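Side-chain contacts in cysteine protease (Xylella fastidiosa, PDB 3OIS), which probably acts as a papain-family cysteine peptidase and binds the nucleotide uridine-5'-diphosphate: residues Asn81-Ala86 with Ala124-Gly129; Arg112-His117 with Ile130-Lys135; Arg28-Ser31 with Tyr35-Asp38. All blocks are in the same frame, centred on the assembly; numbering follows the deposited sequence.

Contact 1: Asn81-Ala86 with Ala124-Gly129. With UDP (uridine-5'-diphosphate), chain E.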
loop_
_atom_site.group_PDB
_atom_site.type_symbol
_atom_site.label_atom_id
_atom_site.label_comp_id
_atom_site.label_asym_id
_atom_site.label_seq_id
_atom_site.Cartn_x
_atom_site.Cartn_y
_atom_site.Cartn_z
ATOM N N ASN A 81 -5.041 0.800 -1.565
ATOM C CA ASN A 81 -4.676 2.235 -1.581
ATOM C C ASN A 81 -3.221 2.480 -1.965
ATOM O O ASN A 81 -2.923 3.350 -2.838
ATOM C CB ASN A 81 -4.988 2.921 -0.248
ATOM C CG ASN A 81 -6.447 3.212 -0.077
ATOM O OD1 ASN A 81 -7.308 2.265 0.076
ATOM N ND2 ASN A 81 -6.789 4.466 -0.104
ATOM N N ALA A 82 -2.313 1.667 -1.403
ATOM C CA ALA A 82 -0.917 1.732 -1.737
ATOM C C ALA A 82 -0.723 1.361 -3.225
ATOM O O ALA A 82 -0.005 2.045 -3.934
ATOM C CB ALA A 82 -0.070 0.788 -0.846
ATOM N N LEU A 83 -1.375 0.271 -3.680
ATOM C CA LEU A 83 -1.191 -0.166 -5.033
ATOM C C LEU A 83 -1.869 0.756 -6.056
ATOM O O LEU A 83 -1.313 0.951 -7.174
ATOM C CB LEU A 83 -1.725 -1.596 -5.196
ATOM C CG LEU A 83 -0.766 -2.634 -4.575
ATOM C CD1 LEU A 83 -1.514 -4.089 -4.506
ATOM C CD2 LEU A 83 0.606 -2.762 -5.354
ATOM N N ALA A 84 -3.034 1.331 -5.720
ATOM C CA ALA A 84 -3.698 2.358 -6.587
ATOM C C ALA A 84 -2.717 3.475 -6.860
ATOM O O ALA A 84 -2.598 3.914 -8.036
ATOM C CB ALA A 84 -4.941 2.919 -5.930
ATOM N N ALA A 85 -2.007 3.903 -5.818
ATOM C CA ALA A 85 -1.034 5.015 -5.956
ATOM C C ALA A 85 0.183 4.588 -6.810
ATOM O O ALA A 85 0.720 5.385 -7.617
ATOM C CB ALA A 85 -0.622 5.600 -4.541
ATOM N N ALA A 86 0.703 3.356 -6.646
ATOM C CA ALA A 86 1.811 2.901 -7.466
ATOM C C ALA A 86 1.391 2.966 -8.933
ATOM O O ALA A 86 2.211 3.411 -9.765
ATOM C CB ALA A 86 2.199 1.444 -7.070
ATOM N N ALA A 124 -5.936 -7.895 3.072
ATOM C CA ALA A 124 -5.392 -8.597 1.926
ATOM C C ALA A 124 -3.856 -8.632 1.972
ATOM O O ALA A 124 -3.203 -7.792 2.659
ATOM C CB ALA A 124 -5.901 -7.867 0.598
ATOM N N MET A 125 -3.282 -9.586 1.234
ATOM C CA MET A 125 -1.851 -9.648 1.038
ATOM C C MET A 125 -1.536 -8.763 -0.165
ATOM O O MET A 125 -2.274 -8.732 -1.149
ATOM C CB MET A 125 -1.418 -11.095 0.730
ATOM C CG MET A 125 -1.686 -12.030 1.910
ATOM S SD MET A 125 -1.262 -13.738 1.293
ATOM C CE MET A 125 -1.556 -14.621 2.845
ATOM N N ILE A 126 -0.460 -8.003 -0.039
ATOM C CA ILE A 126 0.079 -7.220 -1.194
ATOM C C ILE A 126 0.221 -8.050 -2.453
ATOM O O ILE A 126 -0.223 -7.623 -3.567
ATOM C CB ILE A 126 1.408 -6.546 -0.833
ATOM C CG1 ILE A 126 1.074 -5.588 0.335
ATOM C CG2 ILE A 126 1.916 -5.740 -2.111
ATOM C CD1 ILE A 126 2.343 -5.059 0.943
ATOM N N ARG A 127 0.717 -9.272 -2.273
ATOM C CA ARG A 127 0.964 -10.095 -3.435
ATOM C C ARG A 127 -0.340 -10.399 -4.185
ATOM O O ARG A 127 -0.346 -10.614 -5.424
ATOM C CB ARG A 127 1.707 -11.378 -3.081
ATOM C CG ARG A 127 0.803 -12.464 -2.329
ATOM C CD ARG A 127 1.570 -13.806 -2.007
ATOM N NE ARG A 127 2.064 -14.188 -3.273
ATOM C CZ ARG A 127 3.356 -14.285 -3.623
ATOM N NH1 ARG A 127 4.373 -14.343 -2.716
ATOM N NH2 ARG A 127 3.612 -14.433 -4.929
ATOM N N ASP A 128 -1.457 -10.419 -3.472
ATOM C CA ASP A 128 -2.738 -10.702 -4.107
ATOM C C ASP A 128 -3.319 -9.441 -4.812
ATOM O O ASP A 128 -3.862 -9.533 -5.892
ATOM C CB ASP A 128 -3.759 -11.188 -3.052
ATOM C CG ASP A 128 -3.436 -12.595 -2.591
ATOM O OD1 ASP A 128 -2.670 -13.300 -3.324
ATOM O OD2 ASP A 128 -3.955 -13.000 -1.524
ATOM N N GLY A 129 -3.082 -8.264 -4.219
ATOM C CA GLY A 129 -3.409 -7.008 -4.938
ATOM C C GLY A 129 -2.593 -6.956 -6.231
ATOM O O GLY A 129 -3.107 -6.527 -7.242
HETATM N N1 UDP E . 5.825 -13.806 -10.648
HETATM C C2 UDP E . 6.489 -12.703 -10.188
HETATM N N3 UDP E . 6.496 -11.563 -10.983
HETATM C C4 UDP E . 5.857 -11.534 -12.180
HETATM C C5 UDP E . 5.206 -12.674 -12.685
HETATM C C6 UDP E . 5.117 -13.775 -11.821
HETATM O O2 UDP E . 7.048 -12.671 -9.137
HETATM O O4 UDP E . 6.000 -10.474 -12.872
HETATM C "C1'" UDP E . 5.959 -15.045 -9.805
HETATM C "C2'" UDP E . 5.145 -15.019 -8.529
HETATM O "O2'" UDP E . 5.860 -15.855 -7.621
HETATM C "C3'" UDP E . 3.935 -15.715 -9.013
HETATM C "C4'" UDP E . 4.529 -16.842 -9.888
HETATM O "O4'" UDP E . 5.632 -16.212 -10.573
HETATM O "O3'" UDP E . 3.301 -16.287 -7.871
HETATM C "C5'" UDP E . 3.468 -17.413 -10.824
HETATM O "O5'" UDP E . 3.064 -16.351 -11.686
HETATM P PA UDP E . 2.308 -16.544 -13.002
HETATM O O1A UDP E . 1.653 -15.314 -13.499
HETATM O O2A UDP E . 3.143 -17.273 -13.998
HETATM O O3A UDP E . 1.166 -17.567 -12.453
HETATM P PB UDP E . -0.243 -18.115 -13.028
HETATM O O1B UDP E . -0.193 -19.570 -12.941
HETATM O O2B UDP E . -1.222 -17.474 -12.188
HETATM O O3B UDP E . -0.499 -17.708 -14.447
#

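Contact 2: Arg112-His117 with Ile130-Lys135. With UDP (uridine-5'-diphosphate), chain E.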
loop_
_atom_site.group_PDB
_atom_site.type_symbol
_atom_site.label_atom_id
_atom_site.label_comp_id
_atom_site.label_asym_id
_atom_site.label_seq_id
_atom_site.Cartn_x
_atom_site.Cartn_y
_atom_site.Cartn_z
ATOM N N ARG A 112 -10.008 -10.163 -2.341
ATOM C CA ARG A 112 -10.734 -11.022 -1.364
ATOM C C ARG A 112 -11.405 -12.234 -2.092
ATOM O O ARG A 112 -11.926 -13.082 -1.452
ATOM C CB ARG A 112 -11.738 -10.196 -0.603
ATOM C CG ARG A 112 -10.846 -9.342 0.447
ATOM C CD ARG A 112 -11.746 -8.450 1.295
ATOM N NE ARG A 112 -12.234 -7.502 0.342
ATOM C CZ ARG A 112 -13.463 -7.103 0.287
ATOM N NH1 ARG A 112 -14.338 -7.519 1.222
ATOM N NH2 ARG A 112 -13.774 -6.244 -0.668
ATOM N N LYS A 113 -11.359 -12.258 -3.423
ATOM C CA LYS A 113 -11.659 -13.503 -4.211
ATOM C C LYS A 113 -10.532 -14.489 -4.100
ATOM O O LYS A 113 -10.749 -15.712 -4.289
ATOM C CB LYS A 113 -11.892 -13.172 -5.704
ATOM C CG LYS A 113 -13.144 -12.249 -5.907
ATOM C CD LYS A 113 -14.499 -12.865 -5.495
ATOM C CE LYS A 113 -14.937 -13.987 -6.430
ATOM N NZ LYS A 113 -16.133 -14.748 -5.810
ATOM N N ILE A 114 -9.306 -14.034 -3.852
ATOM C CA ILE A 114 -8.168 -14.918 -3.722
ATOM C C ILE A 114 -7.981 -15.424 -2.266
ATOM O O ILE A 114 -7.849 -16.659 -2.016
ATOM C CB ILE A 114 -6.814 -14.194 -4.149
ATOM C CG1 ILE A 114 -6.976 -13.813 -5.625
ATOM C CG2 ILE A 114 -5.703 -15.162 -4.032
ATOM C CD1 ILE A 114 -5.901 -12.802 -6.139
ATOM N N GLU A 115 -7.992 -14.453 -1.340
ATOM C CA GLU A 115 -7.770 -14.741 0.074
ATOM C C GLU A 115 -8.646 -13.765 0.892
ATOM O O GLU A 115 -8.658 -12.554 0.597
ATOM C CB GLU A 115 -6.267 -14.506 0.322
ATOM C CG GLU A 115 -5.859 -14.610 1.817
ATOM C CD GLU A 115 -5.359 -15.985 2.215
ATOM O OE1 GLU A 115 -4.801 -16.748 1.380
ATOM O OE2 GLU A 115 -5.356 -16.280 3.442
ATOM N N GLY A 116 -9.310 -14.264 1.910
ATOM C CA GLY A 116 -10.313 -13.493 2.675
ATOM C C GLY A 116 -11.658 -13.794 2.015
ATOM O O GLY A 116 -11.890 -14.893 1.447
ATOM N N HIS A 117 -12.551 -12.830 2.113
ATOM C CA HIS A 117 -13.910 -13.032 1.568
ATOM C C HIS A 117 -14.522 -11.652 1.296
ATOM O O HIS A 117 -14.337 -10.717 2.090
ATOM C CB HIS A 117 -14.820 -13.886 2.495
ATOM C CG HIS A 117 -16.098 -14.298 1.840
ATOM N ND1 HIS A 117 -16.312 -15.577 1.355
ATOM C CD2 HIS A 117 -17.210 -13.589 1.545
ATOM C CE1 HIS A 117 -17.519 -15.632 0.804
ATOM N NE2 HIS A 117 -18.072 -14.436 0.899
ATOM N N ILE A 130 -1.318 -7.334 -6.162
ATOM C CA ILE A 130 -0.473 -7.365 -7.362
ATOM C C ILE A 130 -0.945 -8.386 -8.398
ATOM O O ILE A 130 -1.020 -8.098 -9.573
ATOM C CB ILE A 130 0.970 -7.562 -6.943
ATOM C CG1 ILE A 130 1.443 -6.286 -6.273
ATOM C CG2 ILE A 130 1.918 -7.799 -8.172
ATOM C CD1 ILE A 130 2.859 -6.519 -5.614
ATOM N N LYS A 131 -1.356 -9.561 -7.953
ATOM C CA LYS A 131 -1.975 -10.518 -8.850
ATOM C C LYS A 131 -3.213 -9.949 -9.590
ATOM O O LYS A 131 -3.358 -10.187 -10.800
ATOM C CB LYS A 131 -2.377 -11.754 -8.092
ATOM C CG LYS A 131 -2.628 -12.958 -9.063
ATOM C CD LYS A 131 -1.398 -13.798 -9.307
ATOM C CE LYS A 131 -1.704 -14.925 -10.210
ATOM N NZ LYS A 131 -0.408 -15.499 -10.564
ATOM N N VAL A 132 -4.111 -9.260 -8.876
ATOM C CA VAL A 132 -5.242 -8.568 -9.469
ATOM C C VAL A 132 -4.748 -7.598 -10.548
ATOM O O VAL A 132 -5.190 -7.673 -11.675
ATOM C CB VAL A 132 -6.072 -7.763 -8.443
ATOM C CG1 VAL A 132 -7.159 -6.973 -9.115
ATOM C CG2 VAL A 132 -6.660 -8.717 -7.368
ATOM N N LEU A 133 -3.764 -6.752 -10.207
ATOM C CA LEU A 133 -3.238 -5.844 -11.243
ATOM C C LEU A 133 -2.661 -6.531 -12.469
ATOM O O LEU A 133 -2.734 -5.926 -13.554
ATOM C CB LEU A 133 -2.231 -4.885 -10.633
ATOM C CG LEU A 133 -2.838 -3.949 -9.606
ATOM C CD1 LEU A 133 -1.684 -3.081 -8.881
ATOM C CD2 LEU A 133 -3.908 -3.043 -10.178
ATOM N N HIS A 134 -2.033 -7.690 -12.284
ATOM C CA HIS A 134 -1.356 -8.413 -13.369
ATOM C C HIS A 134 -2.367 -9.107 -14.287
ATOM O O HIS A 134 -2.252 -9.018 -15.512
ATOM C CB HIS A 134 -0.416 -9.451 -12.802
ATOM C CG HIS A 134 0.481 -10.083 -13.828
ATOM N ND1 HIS A 134 1.033 -11.347 -13.676
ATOM C CD2 HIS A 134 0.932 -9.608 -15.020
ATOM C CE1 HIS A 134 1.796 -11.620 -14.727
ATOM N NE2 HIS A 134 1.746 -10.593 -15.567
ATOM N N LYS A 135 -3.331 -9.802 -13.686
ATOM C CA LYS A 135 -4.291 -10.614 -14.427
ATOM C C LYS A 135 -5.586 -9.910 -14.820
ATOM O O LYS A 135 -6.152 -10.233 -15.885
ATOM C CB LYS A 135 -4.675 -11.836 -13.583
ATOM C CG LYS A 135 -3.504 -12.692 -13.209
ATOM C CD LYS A 135 -2.794 -13.344 -14.391
ATOM C CE LYS A 135 -1.635 -14.200 -13.896
ATOM N NZ LYS A 135 -0.897 -14.827 -15.008
HETATM N N1 UDP E . 5.825 -13.806 -10.648
HETATM C C2 UDP E . 6.489 -12.703 -10.188
HETATM N N3 UDP E . 6.496 -11.563 -10.983
HETATM C C4 UDP E . 5.857 -11.534 -12.180
HETATM C C5 UDP E . 5.206 -12.674 -12.685
HETATM C C6 UDP E . 5.117 -13.775 -11.821
HETATM O O2 UDP E . 7.048 -12.671 -9.137
HETATM O O4 UDP E . 6.000 -10.474 -12.872
HETATM C "C1'" UDP E . 5.959 -15.045 -9.805
HETATM C "C2'" UDP E . 5.145 -15.019 -8.529
HETATM O "O2'" UDP E . 5.860 -15.855 -7.621
HETATM C "C3'" UDP E . 3.935 -15.715 -9.013
HETATM C "C4'" UDP E . 4.529 -16.842 -9.888
HETATM O "O4'" UDP E . 5.632 -16.212 -10.573
HETATM O "O3'" UDP E . 3.301 -16.287 -7.871
HETATM C "C5'" UDP E . 3.468 -17.413 -10.824
HETATM O "O5'" UDP E . 3.064 -16.351 -11.686
HETATM P PA UDP E . 2.308 -16.544 -13.002
HETATM O O1A UDP E . 1.653 -15.314 -13.499
HETATM O O2A UDP E . 3.143 -17.273 -13.998
HETATM O O3A UDP E . 1.166 -17.567 -12.453
HETATM P PB UDP E . -0.243 -18.115 -13.028
HETATM O O1B UDP E . -0.193 -19.570 -12.941
HETATM O O2B UDP E . -1.222 -17.474 -12.188
HETATM O O3B UDP E . -0.499 -17.708 -14.447
#

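Contact 3: Arg28-Ser31 with Tyr35-Asp38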
loop_
_atom_site.group_PDB
_atom_site.type_symbol
_atom_site.label_atom_id
_atom_site.label_comp_id
_atom_site.label_asym_id
_atom_site.label_seq_id
_atom_site.Cartn_x
_atom_site.Cartn_y
_atom_site.Cartn_z
ATOM N N ARG A 28 -8.510 -8.260 15.776
ATOM C CA ARG A 28 -7.373 -7.407 15.258
ATOM C C ARG A 28 -7.938 -6.357 14.298
ATOM O O ARG A 28 -8.747 -6.667 13.390
ATOM C CB ARG A 28 -6.292 -8.226 14.533
ATOM C CG ARG A 28 -5.020 -7.302 14.208
ATOM C CD ARG A 28 -3.895 -8.264 13.636
ATOM N NE ARG A 28 -3.395 -9.143 14.682
ATOM C CZ ARG A 28 -3.550 -10.474 14.784
ATOM N NH1 ARG A 28 -2.987 -11.070 15.829
ATOM N NH2 ARG A 28 -4.173 -11.209 13.862
ATOM N N LYS A 29 -7.529 -5.128 14.515
ATOM C CA LYS A 29 -8.133 -4.027 13.781
ATOM C C LYS A 29 -7.789 -4.027 12.297
ATOM O O LYS A 29 -6.634 -4.177 11.892
ATOM C CB LYS A 29 -7.664 -2.723 14.356
ATOM C CG LYS A 29 -8.130 -1.492 13.506
ATOM C CD LYS A 29 -9.048 -0.480 14.257
ATOM C CE LYS A 29 -8.894 1.016 13.760
ATOM N NZ LYS A 29 -7.756 1.770 14.415
ATOM N N LYS A 30 -8.830 -3.879 11.490
ATOM C CA LYS A 30 -8.699 -3.784 10.059
ATOM C C LYS A 30 -9.098 -2.393 9.554
ATOM O O LYS A 30 -8.597 -1.985 8.496
ATOM C CB LYS A 30 -9.563 -4.869 9.381
ATOM C CG LYS A 30 -9.104 -6.300 9.745
ATOM C CD LYS A 30 -7.955 -6.742 8.785
ATOM C CE LYS A 30 -7.299 -8.054 9.269
ATOM N NZ LYS A 30 -6.203 -8.496 8.338
ATOM N N SER A 31 -10.051 -1.716 10.244
ATOM C CA SER A 31 -10.502 -0.334 9.782
ATOM C C SER A 31 -9.315 0.547 9.744
ATOM O O SER A 31 -8.642 0.714 10.761
ATOM C CB SER A 31 -11.536 0.274 10.777
ATOM O OG SER A 31 -12.807 -0.085 10.335
ATOM N N TYR A 35 -3.290 -4.867 5.967
ATOM C CA TYR A 35 -2.213 -5.670 5.408
ATOM C C TYR A 35 -2.126 -7.021 6.158
ATOM O O TYR A 35 -2.085 -7.052 7.365
ATOM C CB TYR A 35 -0.895 -4.886 5.626
ATOM C CG TYR A 35 0.390 -5.698 5.585
ATOM C CD1 TYR A 35 0.855 -6.339 4.401
ATOM C CD2 TYR A 35 1.156 -5.840 6.744
ATOM C CE1 TYR A 35 2.104 -7.074 4.378
ATOM C CE2 TYR A 35 2.385 -6.582 6.720
ATOM C CZ TYR A 35 2.832 -7.195 5.553
ATOM O OH TYR A 35 4.087 -7.879 5.580
ATOM N N ILE A 36 -2.076 -8.104 5.386
ATOM C CA ILE A 36 -1.788 -9.446 5.940
ATOM C C ILE A 36 -0.468 -9.853 5.302
ATOM O O ILE A 36 -0.289 -9.634 4.079
ATOM C CB ILE A 36 -2.845 -10.431 5.390
ATOM C CG1 ILE A 36 -4.361 -10.107 5.748
ATOM C CG2 ILE A 36 -2.445 -11.893 5.959
ATOM C CD1 ILE A 36 -5.529 -11.013 4.902
ATOM N N PRO A 37 0.505 -10.371 6.072
ATOM C CA PRO A 37 1.764 -10.765 5.467
ATOM C C PRO A 37 1.578 -11.734 4.307
ATOM O O PRO A 37 0.754 -12.629 4.353
ATOM C CB PRO A 37 2.520 -11.430 6.642
ATOM C CG PRO A 37 1.904 -10.719 7.873
ATOM C CD PRO A 37 0.432 -10.729 7.499
ATOM N N ASP A 38 2.402 -11.580 3.262
ATOM C CA ASP A 38 2.315 -12.437 2.085
ATOM C C ASP A 38 2.727 -13.869 2.503
ATOM O O ASP A 38 3.762 -14.037 3.132
ATOM C CB ASP A 38 3.409 -12.071 1.043
ATOM C CG ASP A 38 3.067 -10.892 0.143
ATOM O OD1 ASP A 38 1.912 -10.428 0.136
ATOM O OD2 ASP A 38 4.003 -10.517 -0.648
HETATM O O HOH W 1 -4.634 -6.046 8.423
#

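Contact 1: Asn81-Ala86 with Ala124-Gly129
Leu-83 reaches from the helix 78-93 onto the first turn of the helix 126-135, where Gly-129 receives it. Its CB points toward the partner segment and at the same time packs against the CD1 methyl of Leu-133. CG lies anti to the carbonyl carbon (chi1 -75°), which carries the branch point outward and sends CD1 onto the second helix. CD1 is the tip that makes the contact. It rests on bare backbone, 3.5 Å from Gly-129 CA and equally near Gly-129 C, an approach open to it because glycine presents no side chain here. The same methyl lies 3.6 Å from Ile-130 N and 3.9 Å from Ile-126 O, while Ile-126 CG2 borders it more loosely at 4.5 Å. The other methyl, CD2, packs against the side chain of Ile-130. The contact is thus apolar and buried, without a hydrogen bond across it. On the receiving helix, Met-125 holds the N-cap position, and its O accepts from both Asp-128 N and Gly-129 N. Arg-127 leaves this helix in the other direction. Its chain bends at chi3 (-54°) and brings Arg-127 NH2 to 3.5 Å from UDP O3', with C2' in plane at the guanidinium edge and Asp-44 as salt-bridge partner. In this papain-like fold the two helices pack beside the antiparallel sheet: Val-205 of strand 204-211 touches both Leu-83 and Ile-126, and Trp-284 of strand 280-287 also meets Ile-126.

Contact 2: Arg112-His117 with Ile130-Lys135
The CD1 methyl of Ile-114 packs on helix 126-135. It approaches Lys-131 CB at 4.2 Å and Val-132 CG2 at 4.3 Å, and the side chains of Ile-114 and Lys-131 cross at about a right angle. The lysine meets Ile-114 at the start of its chain. Beyond CB that chain bends sharply at chi2 (91°) and then runs extended away from Ile-114 to the diphosphate of UDP, where NZ donates to O2B over 2.7 Å and, weakly, to the bridging O3A. Lys-135 grips the same group one helical turn later: its NZ binds O1A of the alpha phosphate and O3B of the beta phosphate, each at 3.0 Å, and so spans the two phosphates. The ring of His-134 offers its edge to O1A, with CE1 3.9 Å away. Two ammonium groups would balance much of the diphosphate's negative charge. Both lysines belong to a helix of the helical half of the papain-like fold, and the backbone bond from Lys-135 N to Lys-131 O, 2.9 Å long, sets their spacing. On the buried side of this helix, Leu-133 packs on Ile-87 of helix 78-93, and Ile-130 on Trp-284 and Ile-286 of strand 280-287. On the Ile-114 side, Arg-112 joins three places: NE bonds to Tyr-108 O in its own helix, NH1 to Tyr-120 O in the following loop, and NH2 to Ala-164 O. Its guanidinium also makes a cation-pi contact with Tyr-108.

Contact 3: Arg28-Ser31 with Tyr35-Asp38
Tyr-35, whose carbonyl O is joined to Lys-30 NZ through one water, carries the flat group of this contact. One face of its ring is overlaid by Pro-37 N, 3.9 Å above the plane and displaced toward the rim, and at the far end of the ring the hydroxyl is hydrogen-bonded to Asp-282 OD2. The side chain leaves the backbone away from the 28-31 segment and packs on Ile-126. Tyr-35 and Ile-36 form a short, weakly bonded strand that runs parallel to strand 124-125, a two-stranded pairing that helps join the N-terminal segment to the papain-like body; Ile-36 N meets Ala-124 O at 3.0 Å in this pairing. The same segment continues to Asp-41, Asp-44 and Phe-45 of the UDP site. Lys-30 approaches from the loop before the strand. Its chain bends at chi2 (-85°) and is then extended to the end, which brings the NZ tip against Ile-36, 3.6 Å from CG1, the two side chains crossing at about a right angle. CG1 offers the ammonium no acceptor; NZ instead donates to Ser-122 O and to the water. The direct separation of Lys-30 NZ from Tyr-35 O is 4.5 Å, and the water spans it from a corner position, with an angle of about 100° at its oxygen between the two partners. It approaches the carbonyl well off the C=O direction, accepting from Lys-30 NZ at 2.9 Å and donating to Tyr-35 O at 2.9 Å.

Contact 1 is fully buried near the centre of the chain, whereas contacts 2 and 3 are only partly buried. Contacts 1 and 2 share helix 126-135 and adjoin one another, the first holding its beginning against helix 78-93 and the second Lys-131 and Val-132 against Ile-114 of helix 104-114; both also touch UDP, one at the ribose and the other at the phosphates. Contact 3 belongs to the N-terminal segment and meets contact 1 through the neighbouring strands 35-36 and 124-125, but does not touch contact 2. Methyl packing joins the segments in contacts 1 and 2, while contact 3 relies on a lysine and a bridging water.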